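Local coordinates for amidase, hydantoinase/carbamoylase family (Paraburkholderia phymatum, PDB 6C0D), which probably hydrolyses N-carbamoyl-L-amino acids to the free amino acids, as a zinc-dependent homodimeric member of the peptidase M20 family, at residues R241-I255 with S282-F294. Numbering follows the deposited sequence.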
loop_
_atom_site.group_PDB
_atom_site.type_symbol
_atom_site.label_atom_id
_atom_site.label_comp_id
_atom_site.label_asym_id
_atom_site.label_seq_id
_atom_site.Cartn_x
_atom_site.Cartn_y
_atom_site.Cartn_z
ATOM N N ARG A 241 -14.594 6.156 -15.351
ATOM C CA ARG A 241 -13.400 5.656 -14.681
ATOM C C ARG A 241 -13.316 4.138 -14.692
ATOM O O ARG A 241 -14.323 3.433 -14.744
ATOM C CB ARG A 241 -13.357 6.135 -13.229
ATOM C CG ARG A 241 -13.027 7.607 -13.166
ATOM C CD ARG A 241 -12.947 8.090 -11.733
ATOM N NE ARG A 241 -12.657 9.524 -11.779
ATOM C CZ ARG A 241 -12.142 10.200 -10.772
ATOM N NH1 ARG A 241 -11.879 9.566 -9.625
ATOM N NH2 ARG A 241 -11.919 11.516 -10.915
ATOM N N ARG A 242 -12.082 3.652 -14.608
ATOM C CA ARG A 242 -11.769 2.239 -14.433
ATOM C C ARG A 242 -10.760 2.170 -13.286
ATOM O O ARG A 242 -9.592 1.844 -13.476
ATOM C CB ARG A 242 -11.217 1.629 -15.717
ATOM C CG ARG A 242 -12.188 1.731 -16.903
ATOM C CD ARG A 242 -11.447 2.051 -18.177
ATOM N NE ARG A 242 -12.295 1.901 -19.356
ATOM C CZ ARG A 242 -12.460 0.750 -19.995
ATOM N NH1 ARG A 242 -11.835 -0.328 -19.550
ATOM N NH2 ARG A 242 -13.240 0.679 -21.074
ATOM N N ASP A 243 -11.229 2.533 -12.095
ATOM C CA ASP A 243 -10.385 2.686 -10.916
ATOM C C ASP A 243 -10.069 1.306 -10.340
ATOM O O ASP A 243 -10.944 0.632 -9.793
ATOM C CB ASP A 243 -11.112 3.587 -9.916
ATOM C CG ASP A 243 -10.290 3.916 -8.688
ATOM O OD1 ASP A 243 -9.543 3.037 -8.180
ATOM O OD2 ASP A 243 -10.480 5.055 -8.187
ATOM N N ALA A 244 -8.810 0.884 -10.452
ATOM C CA ALA A 244 -8.449 -0.458 -9.998
ATOM C C ALA A 244 -8.562 -0.593 -8.484
ATOM O O ALA A 244 -8.817 -1.697 -7.978
ATOM C CB ALA A 244 -7.026 -0.795 -10.438
ATOM N N GLY A 245 -8.315 0.487 -7.746
ATOM C CA GLY A 245 -8.437 0.410 -6.292
ATOM C C GLY A 245 -9.879 0.315 -5.833
ATOM O O GLY A 245 -10.183 -0.351 -4.841
ATOM N N ALA A 246 -10.788 0.989 -6.538
ATOM C CA ALA A 246 -12.202 0.864 -6.202
ATOM C C ALA A 246 -12.705 -0.547 -6.482
ATOM O O ALA A 246 -13.508 -1.090 -5.710
ATOM C CB ALA A 246 -13.030 1.878 -6.990
ATOM N N ALA A 247 -12.259 -1.144 -7.595
ATOM C CA ALA A 247 -12.584 -2.542 -7.859
ATOM C C ALA A 247 -12.076 -3.439 -6.734
ATOM O O ALA A 247 -12.801 -4.302 -6.231
ATOM C CB ALA A 247 -11.983 -2.967 -9.199
ATOM N N LEU A 248 -10.828 -3.233 -6.318
ATOM C CA LEU A 248 -10.250 -4.075 -5.272
ATOM C C LEU A 248 -11.092 -4.026 -4.003
ATOM O O LEU A 248 -11.364 -5.061 -3.377
ATOM C CB LEU A 248 -8.817 -3.613 -4.984
ATOM C CG LEU A 248 -8.009 -4.374 -3.919
ATOM C CD1 LEU A 248 -6.517 -4.205 -4.185
ATOM C CD2 LEU A 248 -8.321 -3.877 -2.493
ATOM N N VAL A 249 -11.483 -2.817 -3.581
ATOM C CA VAL A 249 -12.230 -2.647 -2.336
ATOM C C VAL A 249 -13.598 -3.306 -2.444
ATOM O O VAL A 249 -14.090 -3.949 -1.507
ATOM C CB VAL A 249 -12.335 -1.139 -2.016
ATOM C CG1 VAL A 249 -13.487 -0.840 -1.079
ATOM C CG2 VAL A 249 -11.016 -0.625 -1.459
ATOM N N ALA A 250 -14.252 -3.137 -3.599
ATOM C CA ALA A 250 -15.546 -3.788 -3.807
ATOM C C ALA A 250 -15.391 -5.306 -3.770
ATOM O O ALA A 250 -16.246 -6.024 -3.240
ATOM C CB ALA A 250 -16.134 -3.362 -5.157
ATOM N N PHE A 251 -14.304 -5.807 -4.337
ATOM C CA PHE A 251 -14.103 -7.248 -4.392
ATOM C C PHE A 251 -13.936 -7.828 -2.993
ATOM O O PHE A 251 -14.411 -8.934 -2.724
ATOM C CB PHE A 251 -12.895 -7.569 -5.270
ATOM C CG PHE A 251 -12.847 -9.024 -5.730
ATOM C CD1 PHE A 251 -13.330 -9.386 -6.980
ATOM C CD2 PHE A 251 -12.378 -10.013 -4.885
ATOM C CE1 PHE A 251 -13.305 -10.729 -7.404
ATOM C CE2 PHE A 251 -12.366 -11.362 -5.303
ATOM C CZ PHE A 251 -12.820 -11.704 -6.552
ATOM N N ILE A 252 -13.298 -7.094 -2.083
ATOM C CA ILE A 252 -13.118 -7.627 -0.735
ATOM C C ILE A 252 -14.470 -7.897 -0.094
ATOM O O ILE A 252 -14.647 -8.902 0.606
ATOM C CB ILE A 252 -12.249 -6.680 0.116
ATOM C CG1 ILE A 252 -10.795 -6.731 -0.370
ATOM C CG2 ILE A 252 -12.308 -7.078 1.623
ATOM C CD1 ILE A 252 -9.855 -5.678 0.323
ATOM N N ALA A 253 -15.459 -7.029 -0.345
ATOM C CA ALA A 253 -16.781 -7.287 0.225
ATOM C C ALA A 253 -17.378 -8.569 -0.339
ATOM O O ALA A 253 -18.086 -9.288 0.374
ATOM C CB ALA A 253 -17.732 -6.108 -0.019
ATOM N N HIS A 254 -17.132 -8.865 -1.624
ATOM C CA HIS A 254 -17.590 -10.150 -2.163
ATOM C C HIS A 254 -16.903 -11.324 -1.481
ATOM O O HIS A 254 -17.537 -12.361 -1.236
ATOM C CB HIS A 254 -17.346 -10.222 -3.667
ATOM C CG HIS A 254 -18.133 -9.221 -4.447
ATOM N ND1 HIS A 254 -17.754 -8.790 -5.698
ATOM C CD2 HIS A 254 -19.271 -8.553 -4.150
ATOM C CE1 HIS A 254 -18.622 -7.895 -6.139
ATOM N NE2 HIS A 254 -19.556 -7.739 -5.222
ATOM N N ILE A 255 -15.599 -11.209 -1.214
ATOM C CA ILE A 255 -14.896 -12.285 -0.511
ATOM C C ILE A 255 -15.526 -12.516 0.857
ATOM O O ILE A 255 -15.801 -13.658 1.258
ATOM C CB ILE A 255 -13.396 -11.954 -0.378
ATOM C CG1 ILE A 255 -12.694 -11.996 -1.741
ATOM C CG2 ILE A 255 -12.692 -12.931 0.619
ATOM C CD1 ILE A 255 -11.256 -11.440 -1.695
ATOM N N SER A 282 -3.564 12.464 -6.845
ATOM C CA SER A 282 -4.266 12.998 -8.008
ATOM C C SER A 282 -4.301 12.041 -9.199
ATOM O O SER A 282 -4.555 12.482 -10.327
ATOM C CB SER A 282 -3.647 14.330 -8.428
ATOM O OG SER A 282 -3.836 15.301 -7.410
ATOM N N VAL A 283 -4.070 10.751 -8.978
ATOM C CA VAL A 283 -4.122 9.761 -10.053
ATOM C C VAL A 283 -5.083 8.638 -9.669
ATOM O O VAL A 283 -4.869 7.946 -8.667
ATOM C CB VAL A 283 -2.726 9.190 -10.360
ATOM C CG1 VAL A 283 -2.807 8.222 -11.538
ATOM C CG2 VAL A 283 -1.727 10.335 -10.633
ATOM N N VAL A 284 -6.134 8.459 -10.466
ATOM C CA VAL A 284 -6.987 7.276 -10.381
ATOM C C VAL A 284 -6.097 6.054 -10.600
ATOM O O VAL A 284 -5.429 5.976 -11.640
ATOM C CB VAL A 284 -8.109 7.335 -11.434
ATOM C CG1 VAL A 284 -9.022 6.111 -11.310
ATOM C CG2 VAL A 284 -8.887 8.663 -11.333
ATOM N N PRO A 285 -6.032 5.108 -9.657
ATOM C CA PRO A 285 -5.118 3.958 -9.801
ATOM C C PRO A 285 -5.485 3.100 -11.002
ATOM O O PRO A 285 -6.629 2.669 -11.143
ATOM C CB PRO A 285 -5.311 3.173 -8.493
ATOM C CG PRO A 285 -5.970 4.119 -7.529
ATOM C CD PRO A 285 -6.746 5.115 -8.368
ATOM N N GLY A 286 -4.491 2.810 -11.841
ATOM C CA GLY A 286 -4.706 1.935 -12.983
ATOM C C GLY A 286 -4.479 0.461 -12.694
ATOM O O GLY A 286 -4.891 -0.412 -13.472
ATOM N N LYS A 287 -3.806 0.173 -11.583
ATOM C CA LYS A 287 -3.566 -1.193 -11.130
ATOM C C LYS A 287 -3.648 -1.232 -9.614
ATOM O O LYS A 287 -3.380 -0.235 -8.939
ATOM C CB LYS A 287 -2.194 -1.731 -11.570
ATOM C CG LYS A 287 -2.017 -1.852 -13.081
ATOM C CD LYS A 287 -0.626 -2.395 -13.433
ATOM C CE LYS A 287 -0.446 -2.510 -14.948
ATOM N NZ LYS A 287 0.947 -2.905 -15.333
ATOM N N ALA A 288 -3.997 -2.405 -9.085
ATOM C CA ALA A 288 -4.120 -2.602 -7.648
ATOM C C ALA A 288 -3.949 -4.089 -7.363
ATOM O O ALA A 288 -4.346 -4.932 -8.176
ATOM C CB ALA A 288 -5.471 -2.112 -7.127
ATOM N N VAL A 289 -3.381 -4.413 -6.203
ATOM C CA VAL A 289 -3.169 -5.810 -5.827
ATOM C C VAL A 289 -3.425 -5.965 -4.335
ATOM O O VAL A 289 -3.081 -5.088 -3.533
ATOM C CB VAL A 289 -1.749 -6.290 -6.214
ATOM C CG1 VAL A 289 -0.695 -5.446 -5.525
ATOM C CG2 VAL A 289 -1.557 -7.782 -5.863
ATOM N N LEU A 290 -4.069 -7.073 -3.966
ATOM C CA LEU A 290 -4.201 -7.418 -2.560
ATOM C C LEU A 290 -3.571 -8.786 -2.342
ATOM O O LEU A 290 -3.482 -9.601 -3.266
ATOM C CB LEU A 290 -5.669 -7.419 -2.082
ATOM C CG LEU A 290 -6.685 -8.453 -2.615
ATOM C CD1 LEU A 290 -6.518 -9.866 -1.974
ATOM C CD2 LEU A 290 -8.087 -7.955 -2.348
ATOM N N HIS A 291 -3.137 -9.025 -1.114
ATOM C CA HIS A 291 -2.691 -10.338 -0.674
ATOM C C HIS A 291 -3.749 -10.917 0.257
ATOM O O HIS A 291 -4.199 -10.235 1.190
ATOM C CB HIS A 291 -1.339 -10.234 0.032
ATOM C CG HIS A 291 -0.240 -9.725 -0.851
ATOM N ND1 HIS A 291 1.095 -9.891 -0.553
ATOM C CD2 HIS A 291 -0.282 -9.054 -2.025
ATOM C CE1 HIS A 291 1.828 -9.357 -1.516
ATOM N NE2 HIS A 291 1.016 -8.844 -2.421
ATOM N N LEU A 292 -4.165 -12.157 -0.014
ATOM C CA LEU A 292 -5.232 -12.828 0.712
ATOM C C LEU A 292 -4.698 -14.141 1.268
ATOM O O LEU A 292 -4.032 -14.896 0.550
ATOM C CB LEU A 292 -6.434 -13.123 -0.198
ATOM C CG LEU A 292 -7.582 -13.933 0.407
ATOM C CD1 LEU A 292 -8.339 -13.062 1.425
ATOM C CD2 LEU A 292 -8.527 -14.433 -0.672
ATOM N N GLN A 293 -4.991 -14.406 2.534
ATOM C CA GLN A 293 -4.669 -15.693 3.145
ATOM C C GLN A 293 -5.945 -16.242 3.751
ATOM O O GLN A 293 -6.782 -15.474 4.220
ATOM C CB GLN A 293 -3.607 -15.537 4.240
ATOM C CG GLN A 293 -3.166 -16.854 4.891
ATOM C CD GLN A 293 -2.190 -16.586 6.022
ATOM O OE1 GLN A 293 -2.593 -16.426 7.167
ATOM N NE2 GLN A 293 -0.903 -16.495 5.690
ATOM N N PHE A 294 -6.108 -17.567 3.743
ATOM C CA PHE A 294 -7.177 -18.126 4.558
ATOM C C PHE A 294 -6.769 -19.509 5.054
ATOM O O PHE A 294 -5.898 -20.174 4.481
ATOM C CB PHE A 294 -8.546 -18.157 3.840
ATOM C CG PHE A 294 -8.560 -18.843 2.490
ATOM C CD1 PHE A 294 -8.323 -18.112 1.327
ATOM C CD2 PHE A 294 -8.899 -20.196 2.377
ATOM C CE1 PHE A 294 -8.383 -18.723 0.070
ATOM C CE2 PHE A 294 -8.959 -20.819 1.111
ATOM C CZ PHE A 294 -8.704 -20.076 -0.037
#
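The Arg241 guanidinium carries Val284 on one face: methyl CG2 sits 3.5 Å above the plane, displaced toward the rim, with NH1 and CZ its nearest atoms. The chain reaches there extended from CG to NE, and the polar rim is used otherwise, NH2 giving hydrogen bonds to the carbonyls of Ala233 and Thr236 and NH1 one to Thr270 OG1 of the second subunit. Val284 CG1 lies 3.6 Å from Asp243 CB and equally near OD2. Pro285 CD comes up to the same carboxylate, 3.5 Å from Asp243 OD1.

Asp243 is the N-cap of helix 244-262. OD1 accepts from Ala246 N at 2.9 Å, the N-H arriving from well above the carboxylate plane, and only weakly from Gly245 N, a position reached because chi1 of -175° swings CG away from the backbone N. The first helix N-H, that of Ala244, crosses to Pro285 O in a nearly straight bond (2.9 Å, 165°), the one hydrogen bond between the segments. Gly286 and Lys287 form a classic beta bulge opposite Asp277.

From here helix segment 244-255 runs along strand 287-294, their directions 29° apart. Ala244 CB rests on the Lys287 backbone, and Leu248 CD1 drops onto Ala288 CB and the Val289 carbonyl. Leu290 CD2 touches both Ile252 CG1 (3.6 Å) and Leu248 CG, and Ile255 meets Leu292 tip to tip through their CD1 and CD2 methyls.

Far from the zinc site, this helix lies on the sheet of the smaller M20 domain, which meets the second subunit here through Arg241 and Pro285. One backbone bond ties the helix start to Pro285, the Asp243 carboxylate caps the helix and probably interacts favourably with its dipole, and later turns meet the strand through aliphatic side chains, Leu248 also touching backbone.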